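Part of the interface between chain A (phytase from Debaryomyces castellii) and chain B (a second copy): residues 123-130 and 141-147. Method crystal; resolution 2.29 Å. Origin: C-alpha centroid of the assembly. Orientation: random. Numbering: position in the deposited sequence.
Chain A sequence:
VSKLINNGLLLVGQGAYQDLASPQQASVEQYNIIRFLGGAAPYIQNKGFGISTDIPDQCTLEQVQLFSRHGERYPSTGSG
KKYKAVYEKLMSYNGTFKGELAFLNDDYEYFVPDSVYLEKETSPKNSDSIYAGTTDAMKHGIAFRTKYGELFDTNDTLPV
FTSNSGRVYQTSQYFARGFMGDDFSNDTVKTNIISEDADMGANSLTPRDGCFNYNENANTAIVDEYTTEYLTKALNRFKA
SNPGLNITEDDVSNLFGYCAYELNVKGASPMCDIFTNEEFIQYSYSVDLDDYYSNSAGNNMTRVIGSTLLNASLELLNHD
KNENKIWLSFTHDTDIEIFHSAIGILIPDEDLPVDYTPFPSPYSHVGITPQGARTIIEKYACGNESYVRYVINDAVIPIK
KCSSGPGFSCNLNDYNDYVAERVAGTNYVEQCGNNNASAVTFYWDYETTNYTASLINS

Chain A, residues 123-130: SPKNSDSI
Chain B 141-147: GIAFRTK

What shapes bring the two stretches together? Chain B contributes one piece of helix, 141-147, with phi/psi near -60/-45 and bonds such as B:Thr146 N to B:Ile142 O at 3.0 Å; chain A contributes an irregular loop. The nearest CA atoms are those of A:Pro124 and B:Thr146, 4.3 Å apart, and together the stretches bury 337 Å². B:Ile142, B:Arg145 and B:Thr146 form the helix surface that meets the loop, while the CA-to-CB bonds of B:Ala143, B:Phe144 and B:Lys147 point away.

How does A:Pro124 fill the centre? Its CA-to-CB bond points toward the helix, and its compact ring, puckered C-gamma exo at phi/psi -52/-23, packs against three side chains. CB of A:Pro124 lies 3.3 Å from CG of B:Arg145 and 3.6 Å from OG1 of B:Thr146; CG of A:Pro124 meets CG2 of B:Ile142 at 3.8 Å, an apolar contact made with B:Ile142 in the m, t rotamer. The CB and CG methylenes of this compact, puckered ring suit close packing, because they bring carbon and no hydrogen-bond donor to the helix.

What do the side chains of B:Arg145 and B:Thr146 do? The CA-to-CB bond of B:Arg145 points toward the loop, with chi1 t, chi2 p, chi3 off-well at 100° and chi4 at 99°. Its bent chain lays CG against the proline and brings NH1 within 3.8 Å of CG of A:Lys125, the guanidinium being oblique to that atom. A:Lys125 itself is all t, extended so that its end leads away. B:Thr146, chi1 m, sets its methyl CG2 3.5 Å from O of A:Asp128, while its OG1 lies 3.1 Å from O of B:Ile142. A:Asp128, chi1 83° and chi2 -15°, leads its carboxylate away; its closest atom to the helix is its backbone O.

Which polar links cross the gap, if no direct hydrogen bond does? Water supplies them. Water 1 accepts from NH1 of B:Arg145 at 3.0 Å and donates to O of A:Pro124 at 3.1 Å. Water 2 accepts from OG1 of B:Thr146 at 3.0 Å and donates to O of A:Ser127 at 3.0 Å and O of A:Ser129 at 2.7 Å. Water 3 lies 2.8 Å from both O of A:Ser127 and O of B:Thr146.

What keeps the loop in the shape that meets the helix? A:Ser123, chi1 p, receives N of A:Lys125 at 3.0 Å and N of A:Asn126 at 3.2 Å on its OG, while OD1 of A:Asn126, also chi1 p, accepts from N of A:Ser123 at 2.9 Å. Further along, OG of A:Ser127, chi1 t, accepts from N of A:Ser129 at 3.3 Å.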

# COMPACT_ATOMS: atom_id res chain seq x y z
N SER A 123 12.74 -22.83 4.74
CA SER A 123 11.90 -23.38 3.70
C SER A 123 10.57 -23.66 4.36
O SER A 123 10.51 -23.62 5.56
CB SER A 123 12.48 -24.70 3.20
OG SER A 123 12.34 -25.67 4.22
N PRO A 124 9.52 -23.90 3.58
CA PRO A 124 8.24 -24.33 4.11
C PRO A 124 8.37 -25.55 5.02
O PRO A 124 7.52 -25.80 5.85
CB PRO A 124 7.48 -24.71 2.85
CG PRO A 124 7.95 -23.78 1.85
CD PRO A 124 9.44 -23.68 2.12
N LYS A 125 9.45 -26.30 4.84
CA LYS A 125 9.65 -27.56 5.53
C LYS A 125 10.24 -27.37 6.95
O LYS A 125 9.90 -28.10 7.87
CB LYS A 125 10.52 -28.44 4.64
CG LYS A 125 10.82 -29.84 5.10
CD LYS A 125 11.86 -30.40 4.15
CE LYS A 125 12.05 -31.89 4.31
NZ LYS A 125 13.07 -32.32 3.32
N ASN A 126 11.09 -26.36 7.13
CA ASN A 126 11.76 -26.17 8.40
C ASN A 126 11.40 -24.84 9.09
O ASN A 126 12.00 -24.45 10.12
CB ASN A 126 13.28 -26.35 8.22
CG ASN A 126 13.92 -25.20 7.42
OD1 ASN A 126 13.32 -24.15 7.28
ND2 ASN A 126 15.14 -25.41 6.89
N SER A 127 10.37 -24.18 8.56
CA SER A 127 10.09 -22.82 8.89
C SER A 127 8.65 -22.45 8.56
O SER A 127 8.12 -22.92 7.56
CB SER A 127 11.02 -21.92 8.08
OG SER A 127 10.85 -20.58 8.46
N ASP A 128 8.03 -21.60 9.38
CA ASP A 128 6.67 -21.14 9.07
C ASP A 128 6.69 -19.67 8.59
O ASP A 128 5.67 -18.99 8.55
CB ASP A 128 5.74 -21.38 10.27
CG ASP A 128 5.84 -20.30 11.28
OD1 ASP A 128 6.81 -19.51 11.25
OD2 ASP A 128 4.97 -20.15 12.17
N SER A 129 7.87 -19.23 8.20
CA SER A 129 8.07 -17.87 7.77
C SER A 129 7.73 -17.69 6.29
O SER A 129 8.17 -18.44 5.44
CB SER A 129 9.53 -17.52 7.96
OG SER A 129 9.71 -16.17 7.64
N ILE A 130 6.95 -16.67 5.98
CA ILE A 130 6.75 -16.29 4.57
C ILE A 130 8.07 -15.89 3.90
O ILE A 130 8.15 -15.91 2.68
CB ILE A 130 5.67 -15.17 4.45
CG1 ILE A 130 6.19 -13.85 5.04
CG2 ILE A 130 4.38 -15.63 5.12
CD1 ILE A 130 5.36 -12.67 4.65
N GLY B 141 0.90 -23.62 -3.31
CA GLY B 141 1.52 -24.84 -2.79
C GLY B 141 2.53 -24.49 -1.75
O GLY B 141 2.49 -25.03 -0.66
N ILE B 142 3.40 -23.54 -2.04
CA ILE B 142 4.41 -23.11 -1.08
C ILE B 142 3.77 -22.61 0.21
O ILE B 142 4.11 -23.09 1.28
CB ILE B 142 5.28 -21.99 -1.66
CG1 ILE B 142 6.12 -22.49 -2.82
CG2 ILE B 142 6.19 -21.38 -0.54
CD1 ILE B 142 6.83 -21.37 -3.51
N ALA B 143 2.87 -21.64 0.09
CA ALA B 143 2.17 -21.03 1.20
C ALA B 143 1.48 -22.11 2.01
O ALA B 143 1.47 -22.07 3.24
CB ALA B 143 1.13 -20.02 0.68
N PHE B 144 0.89 -23.07 1.31
CA PHE B 144 0.09 -24.09 1.92
C PHE B 144 0.98 -25.05 2.75
O PHE B 144 0.60 -25.47 3.85
CB PHE B 144 -0.63 -24.86 0.83
CG PHE B 144 -1.71 -25.74 1.33
CD1 PHE B 144 -3.01 -25.28 1.38
CD2 PHE B 144 -1.43 -27.05 1.77
CE1 PHE B 144 -4.04 -26.08 1.86
CE2 PHE B 144 -2.47 -27.88 2.24
CZ PHE B 144 -3.78 -27.38 2.27
N ARG B 145 2.12 -25.43 2.20
CA ARG B 145 3.08 -26.20 2.98
C ARG B 145 3.55 -25.42 4.22
O ARG B 145 3.73 -25.99 5.29
CB ARG B 145 4.31 -26.57 2.14
CG ARG B 145 5.35 -27.25 3.00
CD ARG B 145 4.87 -28.53 3.73
NE ARG B 145 5.42 -29.49 2.85
CZ ARG B 145 6.52 -30.17 3.00
NH1 ARG B 145 7.18 -30.21 4.12
NH2 ARG B 145 6.88 -30.89 1.99
N THR B 146 3.77 -24.12 4.05
CA THR B 146 4.20 -23.28 5.16
C THR B 146 3.25 -23.32 6.35
O THR B 146 3.68 -23.47 7.45
CB THR B 146 4.39 -21.85 4.68
OG1 THR B 146 5.50 -21.84 3.77
CG2 THR B 146 4.87 -20.99 5.82
N LYS B 147 1.95 -23.23 6.08
CA LYS B 147 0.93 -23.21 7.08
C LYS B 147 0.54 -24.59 7.61
O LYS B 147 0.33 -24.73 8.80
CB LYS B 147 -0.31 -22.51 6.51
CG LYS B 147 -1.49 -22.56 7.42
CD LYS B 147 -2.54 -21.52 7.08
CE LYS B 147 -3.66 -21.60 8.11
NZ LYS B 147 -4.89 -20.86 7.68
O HOH W 1 6.27 -28.53 6.40
O HOH W 2 8.08 -21.13 5.10
O HOH W 3 6.07 -24.79 8.14